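Long-range contacts in beta-phosphoglucomutase (Clostridium difficile, PDB 4GIB), which probably interconverts beta-D-glucose 1-phosphate and beta-D-glucose 6-phosphate, as a magnesium-dependent phosphomutase of the HAD-like superfamily: residues 158-166 against 175-183; 190-200 against 208-219. All blocks are in the same frame, centred on the assembly; numbering follows the deposited sequence.

Interaction 1: residues 158-166 against 175-183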
loop_
_atom_site.group_PDB
_atom_site.type_symbol
_atom_site.label_atom_id
_atom_site.label_comp_id
_atom_site.label_asym_id
_atom_site.label_seq_id
_atom_site.Cartn_x
_atom_site.Cartn_y
_atom_site.Cartn_z
ATOM N N ASP A 158 3.518 6.048 13.637
ATOM C CA ASP A 158 2.927 5.829 14.961
ATOM C C ASP A 158 2.330 4.451 15.073
ATOM O O ASP A 158 2.325 3.871 16.150
ATOM C CB ASP A 158 1.864 6.896 15.233
ATOM C CG ASP A 158 2.470 8.283 15.342
ATOM O OD1 ASP A 158 3.350 8.448 16.203
ATOM O OD2 ASP A 158 2.076 9.197 14.581
ATOM N N PHE A 159 1.838 3.931 13.949
ATOM C CA PHE A 159 1.268 2.597 13.896
ATOM C C PHE A 159 1.452 1.979 12.512
ATOM O O PHE A 159 1.307 2.643 11.495
ATOM C CB PHE A 159 -0.225 2.626 14.254
ATOM C CG PHE A 159 -0.850 1.264 14.347
ATOM C CD1 PHE A 159 -0.823 0.554 15.540
ATOM C CD2 PHE A 159 -1.451 0.677 13.242
ATOM C CE1 PHE A 159 -1.393 -0.723 15.632
ATOM C CE2 PHE A 159 -2.030 -0.600 13.332
ATOM C CZ PHE A 159 -2.000 -1.293 14.537
ATOM N N ILE A 160 1.791 0.699 12.506
ATOM C CA ILE A 160 1.970 -0.065 11.294
ATOM C C ILE A 160 1.015 -1.251 11.358
ATOM O O ILE A 160 1.162 -2.117 12.213
ATOM C CB ILE A 160 3.408 -0.551 11.157
ATOM C CG1 ILE A 160 4.360 0.659 11.201
ATOM C CG2 ILE A 160 3.578 -1.351 9.848
ATOM C CD1 ILE A 160 5.812 0.293 11.250
ATOM N N ALA A 161 0.020 -1.263 10.477
ATOM C CA ALA A 161 -0.958 -2.344 10.440
ATOM C C ALA A 161 -0.246 -3.628 10.103
ATOM O O ALA A 161 0.579 -3.667 9.211
ATOM C CB ALA A 161 -2.074 -2.060 9.411
ATOM N N ASP A 162 -0.542 -4.678 10.844
ATOM C CA ASP A 162 0.083 -5.955 10.597
ATOM C C ASP A 162 -0.724 -6.697 9.542
ATOM O O ASP A 162 -1.852 -7.118 9.799
ATOM C CB ASP A 162 0.143 -6.761 11.894
ATOM C CG ASP A 162 0.814 -8.100 11.722
ATOM O OD1 ASP A 162 1.160 -8.476 10.574
ATOM O OD2 ASP A 162 1.003 -8.781 12.756
ATOM N N ALA A 163 -0.145 -6.840 8.358
ATOM C CA ALA A 163 -0.786 -7.567 7.270
ATOM C C ALA A 163 -1.067 -9.026 7.655
ATOM O O ALA A 163 -2.006 -9.635 7.151
ATOM C CB ALA A 163 0.092 -7.506 6.012
ATOM N N GLY A 164 -0.246 -9.585 8.546
ATOM C CA GLY A 164 -0.427 -10.961 9.011
ATOM C C GLY A 164 -1.745 -11.194 9.735
ATOM O O GLY A 164 -2.190 -12.320 9.848
ATOM N N LYS A 165 -2.372 -10.132 10.234
ATOM C CA LYS A 165 -3.663 -10.257 10.934
ATOM C C LYS A 165 -4.858 -9.771 10.105
ATOM O O LYS A 165 -6.007 -9.897 10.514
ATOM C CB LYS A 165 -3.595 -9.554 12.280
ATOM C CG LYS A 165 -2.570 -10.235 13.208
ATOM C CD LYS A 165 -2.552 -9.664 14.606
ATOM C CE LYS A 165 -2.086 -8.228 14.634
ATOM N NZ LYS A 165 -1.850 -7.761 16.038
ATOM N N CYS A 166 -4.576 -9.229 8.931
ATOM C CA CYS A 166 -5.621 -8.778 8.023
ATOM C C CYS A 166 -6.188 -9.974 7.250
ATOM O O CYS A 166 -5.444 -10.713 6.596
ATOM C CB CYS A 166 -5.050 -7.771 7.040
ATOM S SG CYS A 166 -6.252 -7.212 5.849
ATOM N N ILE A 175 -7.479 -3.306 6.020
ATOM C CA ILE A 175 -6.116 -2.833 6.288
ATOM C C ILE A 175 -6.044 -1.357 6.692
ATOM O O ILE A 175 -5.149 -0.968 7.453
ATOM C CB ILE A 175 -5.164 -3.106 5.075
ATOM C CG1 ILE A 175 -3.715 -3.214 5.561
ATOM C CG2 ILE A 175 -5.373 -2.057 3.946
ATOM C CD1 ILE A 175 -3.486 -4.404 6.508
ATOM N N PHE A 176 -6.976 -0.544 6.176
ATOM C CA PHE A 176 -7.058 0.872 6.528
ATOM C C PHE A 176 -7.793 1.100 7.851
ATOM O O PHE A 176 -7.415 1.993 8.611
ATOM C CB PHE A 176 -7.675 1.688 5.402
ATOM C CG PHE A 176 -6.728 1.959 4.305
ATOM C CD1 PHE A 176 -5.849 3.030 4.399
ATOM C CD2 PHE A 176 -6.668 1.130 3.204
ATOM C CE1 PHE A 176 -4.959 3.273 3.413
ATOM C CE2 PHE A 176 -5.774 1.372 2.210
ATOM C CZ PHE A 176 -4.918 2.442 2.307
ATOM N N LEU A 177 -8.823 0.293 8.130
ATOM C CA LEU A 177 -9.521 0.359 9.407
ATOM C C LEU A 177 -8.569 -0.071 10.535
ATOM O O LEU A 177 -8.659 0.439 11.660
ATOM C CB LEU A 177 -10.748 -0.549 9.431
ATOM C CG LEU A 177 -11.936 -0.269 8.525
ATOM C CD1 LEU A 177 -12.930 -1.463 8.637
ATOM C CD2 LEU A 177 -12.616 1.085 8.845
ATOM N N MET A 178 -7.666 -1.012 10.243
ATOM C CA MET A 178 -6.692 -1.484 11.238
ATOM C C MET A 178 -5.772 -0.380 11.736
ATOM O O MET A 178 -5.418 -0.357 12.914
ATOM C CB MET A 178 -5.854 -2.635 10.685
ATOM C CG MET A 178 -6.607 -3.935 10.535
ATOM S SD MET A 178 -5.619 -5.212 9.728
ATOM C CE MET A 178 -4.322 -5.481 10.961
ATOM N N SER A 179 -5.359 0.526 10.855
ATOM C CA SER A 179 -4.511 1.640 11.278
ATOM C C SER A 179 -5.326 2.656 12.074
ATOM O O SER A 179 -4.816 3.275 12.991
ATOM C CB SER A 179 -3.823 2.313 10.088
ATOM O OG SER A 179 -2.843 1.456 9.525
ATOM N N ALA A 180 -6.590 2.840 11.713
ATOM C CA ALA A 180 -7.455 3.762 12.438
ATOM C C ALA A 180 -7.685 3.242 13.856
ATOM O O ALA A 180 -7.715 4.009 14.828
ATOM C CB ALA A 180 -8.765 3.923 11.721
ATOM N N LYS A 181 -7.872 1.935 13.964
ATOM C CA LYS A 181 -8.036 1.298 15.258
ATOM C C LYS A 181 -6.721 1.416 16.021
ATOM O O LYS A 181 -6.710 1.812 17.180
ATOM C CB LYS A 181 -8.418 -0.173 15.075
ATOM C CG LYS A 181 -8.590 -0.983 16.381
ATOM C CD LYS A 181 -8.909 -2.465 16.052
ATOM C CE LYS A 181 -9.045 -3.320 17.288
ATOM N NZ LYS A 181 -10.135 -2.862 18.190
ATOM N N GLY A 182 -5.615 1.118 15.336
ATOM C CA GLY A 182 -4.274 1.135 15.936
ATOM C C GLY A 182 -3.854 2.468 16.510
ATOM O O GLY A 182 -3.265 2.536 17.590
ATOM N N LEU A 183 -4.137 3.523 15.760
ATOM C CA LEU A 183 -3.852 4.882 16.173
ATOM C C LEU A 183 -4.917 5.406 17.127
ATOM O O LEU A 183 -4.710 6.429 17.759
ATOM C CB LEU A 183 -3.836 5.790 14.943
ATOM C CG LEU A 183 -2.761 5.489 13.900
ATOM C CD1 LEU A 183 -3.052 6.223 12.596
ATOM C CD2 LEU A 183 -1.406 5.860 14.447
#

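Interaction 2: residues 190-200 against 208-219. With NA (sodium ion), chain D; NA (sodium ion), chain C.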
loop_
_atom_site.group_PDB
_atom_site.type_symbol
_atom_site.label_atom_id
_atom_site.label_comp_id
_atom_site.label_asym_id
_atom_site.label_seq_id
_atom_site.Cartn_x
_atom_site.Cartn_y
_atom_site.Cartn_z
ATOM N N CYS A 190 -9.563 10.867 8.990
ATOM C CA CYS A 190 -8.325 10.335 8.453
ATOM C C CYS A 190 -8.195 10.597 6.969
ATOM O O CYS A 190 -9.184 10.726 6.275
ATOM C CB CYS A 190 -8.251 8.818 8.678
ATOM S SG CYS A 190 -8.116 8.347 10.378
ATOM N N ILE A 191 -6.950 10.687 6.506
ATOM C CA ILE A 191 -6.627 10.885 5.097
ATOM C C ILE A 191 -5.890 9.610 4.732
ATOM O O ILE A 191 -4.943 9.228 5.434
ATOM C CB ILE A 191 -5.602 12.040 4.838
ATOM C CG1 ILE A 191 -5.977 13.359 5.519
ATOM C CG2 ILE A 191 -5.408 12.245 3.324
ATOM C CD1 ILE A 191 -6.818 14.306 4.703
ATOM N N GLY A 192 -6.314 8.950 3.662
ATOM C CA GLY A 192 -5.642 7.743 3.179
ATOM C C GLY A 192 -4.985 8.066 1.834
ATOM O O GLY A 192 -5.656 8.615 0.932
ATOM N N ILE A 193 -3.685 7.751 1.703
ATOM C CA ILE A 193 -2.922 8.000 0.464
ATOM C C ILE A 193 -2.515 6.689 -0.244
ATOM O O ILE A 193 -1.952 5.778 0.377
ATOM C CB ILE A 193 -1.700 8.880 0.728
ATOM C CG1 ILE A 193 -2.153 10.148 1.478
ATOM C CG2 ILE A 193 -0.984 9.173 -0.574
ATOM C CD1 ILE A 193 -1.172 11.262 1.490
ATOM N N GLU A 194 -2.753 6.630 -1.557
ATOM C CA GLU A 194 -2.558 5.396 -2.318
ATOM C C GLU A 194 -2.344 5.648 -3.825
ATOM O O GLU A 194 -2.651 6.738 -4.322
ATOM C CB GLU A 194 -3.819 4.567 -2.058
ATOM C CG GLU A 194 -3.938 3.249 -2.678
ATOM C CD GLU A 194 -2.814 2.313 -2.331
ATOM O OE1 GLU A 194 -1.644 2.649 -2.662
ATOM O OE2 GLU A 194 -3.104 1.219 -1.782
ATOM N N ASP A 195 -1.785 4.660 -4.538
ATOM C CA ASP A 195 -1.531 4.780 -5.992
ATOM C C ASP A 195 -2.278 3.756 -6.863
ATOM O O ASP A 195 -2.068 3.710 -8.076
ATOM C CB ASP A 195 -0.026 4.658 -6.308
ATOM C CG ASP A 195 0.490 3.209 -6.215
ATOM O OD1 ASP A 195 -0.113 2.398 -5.486
ATOM O OD2 ASP A 195 1.507 2.879 -6.871
ATOM N N ALA A 196 -3.110 2.911 -6.262
ATOM C CA ALA A 196 -3.861 1.897 -7.030
ATOM C C ALA A 196 -5.330 2.044 -6.723
ATOM O O ALA A 196 -5.703 2.426 -5.615
ATOM C CB ALA A 196 -3.379 0.499 -6.700
ATOM N N SER A 197 -6.161 1.754 -7.719
ATOM C CA SER A 197 -7.603 1.890 -7.596
ATOM C C SER A 197 -8.215 1.021 -6.477
ATOM O O SER A 197 -9.181 1.426 -5.840
ATOM C CB SER A 197 -8.260 1.579 -8.943
ATOM O OG SER A 197 -7.856 0.300 -9.410
ATOM N N ALA A 198 -7.664 -0.163 -6.248
ATOM C CA ALA A 198 -8.178 -1.044 -5.200
ATOM C C ALA A 198 -7.996 -0.389 -3.829
ATOM O O ALA A 198 -8.866 -0.467 -2.964
ATOM C CB ALA A 198 -7.478 -2.407 -5.241
ATOM N N GLY A 199 -6.853 0.255 -3.652
ATOM C CA GLY A 199 -6.530 0.928 -2.414
ATOM C C GLY A 199 -7.424 2.121 -2.181
ATOM O O GLY A 199 -7.858 2.361 -1.044
ATOM N N ILE A 200 -7.686 2.877 -3.248
ATOM C CA ILE A 200 -8.589 4.017 -3.185
ATOM C C ILE A 200 -9.961 3.531 -2.779
ATOM O O ILE A 200 -10.598 4.178 -1.963
ATOM C CB ILE A 200 -8.712 4.785 -4.538
ATOM C CG1 ILE A 200 -7.410 5.493 -4.893
ATOM C CG2 ILE A 200 -9.822 5.854 -4.469
ATOM C CD1 ILE A 200 -6.973 6.501 -3.868
ATOM N N MET A 208 -12.915 7.316 4.771
ATOM C CA MET A 208 -11.804 8.261 4.896
ATOM C C MET A 208 -11.664 9.113 3.635
ATOM O O MET A 208 -12.234 8.794 2.590
ATOM C CB MET A 208 -10.484 7.509 5.101
ATOM C CG MET A 208 -10.487 6.486 6.219
ATOM S SD MET A 208 -8.852 5.721 6.351
ATOM C CE MET A 208 -8.995 4.789 7.876
ATOM N N PHE A 209 -10.880 10.185 3.743
ATOM C CA PHE A 209 -10.606 11.066 2.616
ATOM C C PHE A 209 -9.531 10.367 1.789
ATOM O O PHE A 209 -8.467 10.069 2.298
ATOM C CB PHE A 209 -10.155 12.439 3.119
ATOM C CG PHE A 209 -9.789 13.409 2.035
ATOM C CD1 PHE A 209 -10.739 13.863 1.143
ATOM C CD2 PHE A 209 -8.511 13.919 1.953
ATOM C CE1 PHE A 209 -10.409 14.788 0.151
ATOM C CE2 PHE A 209 -8.170 14.844 0.974
ATOM C CZ PHE A 209 -9.119 15.276 0.069
ATOM N N SER A 210 -9.826 10.074 0.521
ATOM C CA SER A 210 -8.891 9.328 -0.303
ATOM C C SER A 210 -8.063 10.244 -1.205
ATOM O O SER A 210 -8.601 11.144 -1.858
ATOM C CB SER A 210 -9.637 8.273 -1.126
ATOM O OG SER A 210 -10.546 8.868 -2.062
ATOM N N VAL A 211 -6.748 10.028 -1.198
ATOM C CA VAL A 211 -5.817 10.778 -2.049
ATOM C C VAL A 211 -5.111 9.773 -2.958
ATOM O O VAL A 211 -4.430 8.837 -2.480
ATOM C CB VAL A 211 -4.770 11.545 -1.238
ATOM C CG1 VAL A 211 -3.855 12.363 -2.175
ATOM C CG2 VAL A 211 -5.451 12.450 -0.204
ATOM N N GLY A 212 -5.307 9.953 -4.262
ATOM C CA GLY A 212 -4.714 9.089 -5.273
ATOM C C GLY A 212 -3.520 9.758 -5.929
ATOM O O GLY A 212 -3.515 10.979 -6.168
ATOM N N VAL A 213 -2.494 8.956 -6.209
ATOM C CA VAL A 213 -1.270 9.446 -6.834
ATOM C C VAL A 213 -0.983 8.679 -8.101
ATOM O O VAL A 213 -0.642 7.496 -8.051
ATOM C CB VAL A 213 -0.050 9.281 -5.904
ATOM C CG1 VAL A 213 1.202 9.816 -6.587
ATOM C CG2 VAL A 213 -0.281 9.993 -4.594
ATOM N N GLY A 214 -1.099 9.360 -9.240
ATOM C CA GLY A 214 -0.840 8.745 -10.529
ATOM C C GLY A 214 -1.853 9.161 -11.577
ATOM O O GLY A 214 -2.325 10.298 -11.580
ATOM N N ASN A 215 -2.173 8.222 -12.465
ATOM C CA ASN A 215 -3.125 8.416 -13.549
ATOM C C ASN A 215 -4.505 8.790 -13.027
ATOM O O ASN A 215 -5.044 8.126 -12.133
ATOM C CB ASN A 215 -3.229 7.123 -14.372
ATOM C CG ASN A 215 -4.306 7.191 -15.442
ATOM O OD1 ASN A 215 -4.614 8.263 -15.968
ATOM N ND2 ASN A 215 -4.874 6.038 -15.780
ATOM N N TYR A 216 -5.089 9.835 -13.605
ATOM C CA TYR A 216 -6.390 10.287 -13.161
ATOM C C TYR A 216 -7.507 9.322 -13.504
ATOM O O TYR A 216 -8.402 9.099 -12.693
ATOM C CB TYR A 216 -6.740 11.647 -13.747
ATOM C CG TYR A 216 -8.157 12.040 -13.421
ATOM C CD1 TYR A 216 -8.449 12.722 -12.253
ATOM C CD2 TYR A 216 -9.210 11.701 -14.265
ATOM C CE1 TYR A 216 -9.741 13.073 -11.935
ATOM C CE2 TYR A 216 -10.511 12.045 -13.952
ATOM C CZ TYR A 216 -10.770 12.734 -12.780
ATOM O OH TYR A 216 -12.056 13.094 -12.439
ATOM N N GLU A 217 -7.460 8.763 -14.705
ATOM C CA GLU A 217 -8.520 7.878 -15.157
ATOM C C GLU A 217 -8.612 6.618 -14.305
ATOM O O GLU A 217 -9.707 6.144 -14.016
ATOM C CB GLU A 217 -8.336 7.513 -16.630
ATOM C CG GLU A 217 -9.590 6.900 -17.269
ATOM C CD GLU A 217 -10.784 7.861 -17.268
ATOM O OE1 GLU A 217 -10.608 9.050 -17.624
ATOM O OE2 GLU A 217 -11.902 7.416 -16.927
ATOM N N ASN A 218 -7.468 6.092 -13.883
ATOM C CA ASN A 218 -7.448 4.885 -13.084
ATOM C C ASN A 218 -7.775 5.181 -11.626
ATOM O O ASN A 218 -8.212 4.289 -10.897
ATOM C CB ASN A 218 -6.080 4.218 -13.141
ATOM C CG ASN A 218 -6.107 2.793 -12.598
ATOM O OD1 ASN A 218 -5.616 2.520 -11.502
ATOM N ND2 ASN A 218 -6.729 1.888 -13.350
ATOM N N LEU A 219 -7.557 6.424 -11.202
ATOM C CA LEU A 219 -7.807 6.804 -9.817
ATOM C C LEU A 219 -9.015 7.752 -9.678
ATOM O O LEU A 219 -9.118 8.487 -8.702
ATOM C CB LEU A 219 -6.541 7.432 -9.219
ATOM C CG LEU A 219 -5.273 6.566 -9.315
ATOM C CD1 LEU A 219 -4.045 7.371 -8.911
ATOM C CD2 LEU A 219 -5.387 5.265 -8.484
HETATM NA NA NA D . 0.075 1.431 -3.391
HETATM NA NA NA C . -13.867 9.169 0.778
HETATM O O HOH W 1 -15.735 8.966 -0.593
HETATM O O HOH W 2 -15.470 7.638 1.640
HETATM O O HOH W 3 -0.015 -0.643 -3.997
#

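Interaction 1: residues 158-166 against 175-183
The ring of F159 lies flat on the helix backbone at G182, whose CA stands 3.4 Å from the ring centroid and only 11° off its normal. In this CH-pi contact the glycine has no side chain to hold ring and helix apart. F159 has its CG anti to the backbone N (chi1 -174°), which swings the ring over the helix, while its CB meets L183 CD2 at 3.4 Å. The same leucine methyl also reaches D158 CB.

Two residues on, the methyl of A161 points into the helix and meets S179 OG at 3.6 Å and M178 CB at 4.0 Å. M178 extends to the turn at 162-166: its SD lies 3.8 Å from C166 CB, and the bend at chi3 (66°) folds CE back to D162 O, 3.2 Å away. I175 CD1 fills in between A161 CB and C166 CB. The turn opens with an Asx turn, D162 OD1 accepting from G164 N; backbone bonds K165 N to D162 O and C166 N to A163 O close the rest.

Behind these contacts, S138 OG is hydrogen-bonded to both S179 OG and I175 O. This is the edge of the Rossmann-like HAD core: outermost strand 159-160 pairs with strand 134-137 and is covered by the following helix 174-183, with F176 packing on A202 and I203 of helix 197-205.

Interaction 2: residues 190-200 against 208-219
F209 N donates to C190 O and G192 N to F209 O, the first of five backbone hydrogen bonds that alternate in donor strand; V211 N, E194 N and V213 N continue the series to G192 O, V211 O and E194 O. The last, at 2.9 Å between V213 N and E194 O, is the most bent, with 140° at the hydrogen. The axes of parallel strands 190-194 and 209-213 approach to 4.7 Å, with 23° between their directions; helix 197-205 connects them in a beta-alpha-beta unit.

Apolar contacts cover both faces. On one, I191 lies alongside F209, its CD1 3.3 Å from CD2 of the ring, and its CG2 reaches V211 CG2 at 3.5 Å; I193 meets V211 and V213. On the other, I200 sets CD1 3.7 Å from G212 CA, where G212 has no side chain and the methyl lies directly on the backbone. The I200 and L219 side chains cross at about a right angle, CG1 to CD2. L219 CD2 also touches the backbone at A196 and S197, and M208 SD packs on C190 CB.

At the C-terminal end of strand 190-194, a sodium ion is bound by E194 OE1 (2.2 Å), D195 OD1 (2.3 Å), a water, D32 OD2 and D34 O. E194 bends at chi2 (57°), bringing OE1 to the ion; D195 N donates to OE1 on its anti side, K170 pairs with E194 OE2, and K68 with D195 OD2. Just before strand 209-213, M208 O, N204 OD1, N223 OD1 and two waters bind a second sodium.

The first sodium probably occupies a catalytic magnesium site, so the chemistry changes from backbone pairing with apolar side-chain packing to carboxylate metal ligation where strand 190-194 ends, as expected of a HAD-type Rossmann-like core.

Both interactions reach the same parallel sheet, but differ in place and chemistry. Interaction 1, partly buried, lies at one margin and joins a short outermost strand and its following turn to helix 174-183 through aliphatic, sulfur and CH-pi contacts. Interaction 2 is mostly buried and pairs two strands directly within a beta-alpha-beta unit, by backbone hydrogen bonds, with metal-binding groups at its ends. The chain closes interaction 1 before opening interaction 2, helix 174-183 leading on to strand 190-194. They also touch: M208 CE lies 3.3 Å from F176 O and 3.9 Å from A180 CB, so the helix that covers strand 159-160 also packs against the start of 208-219.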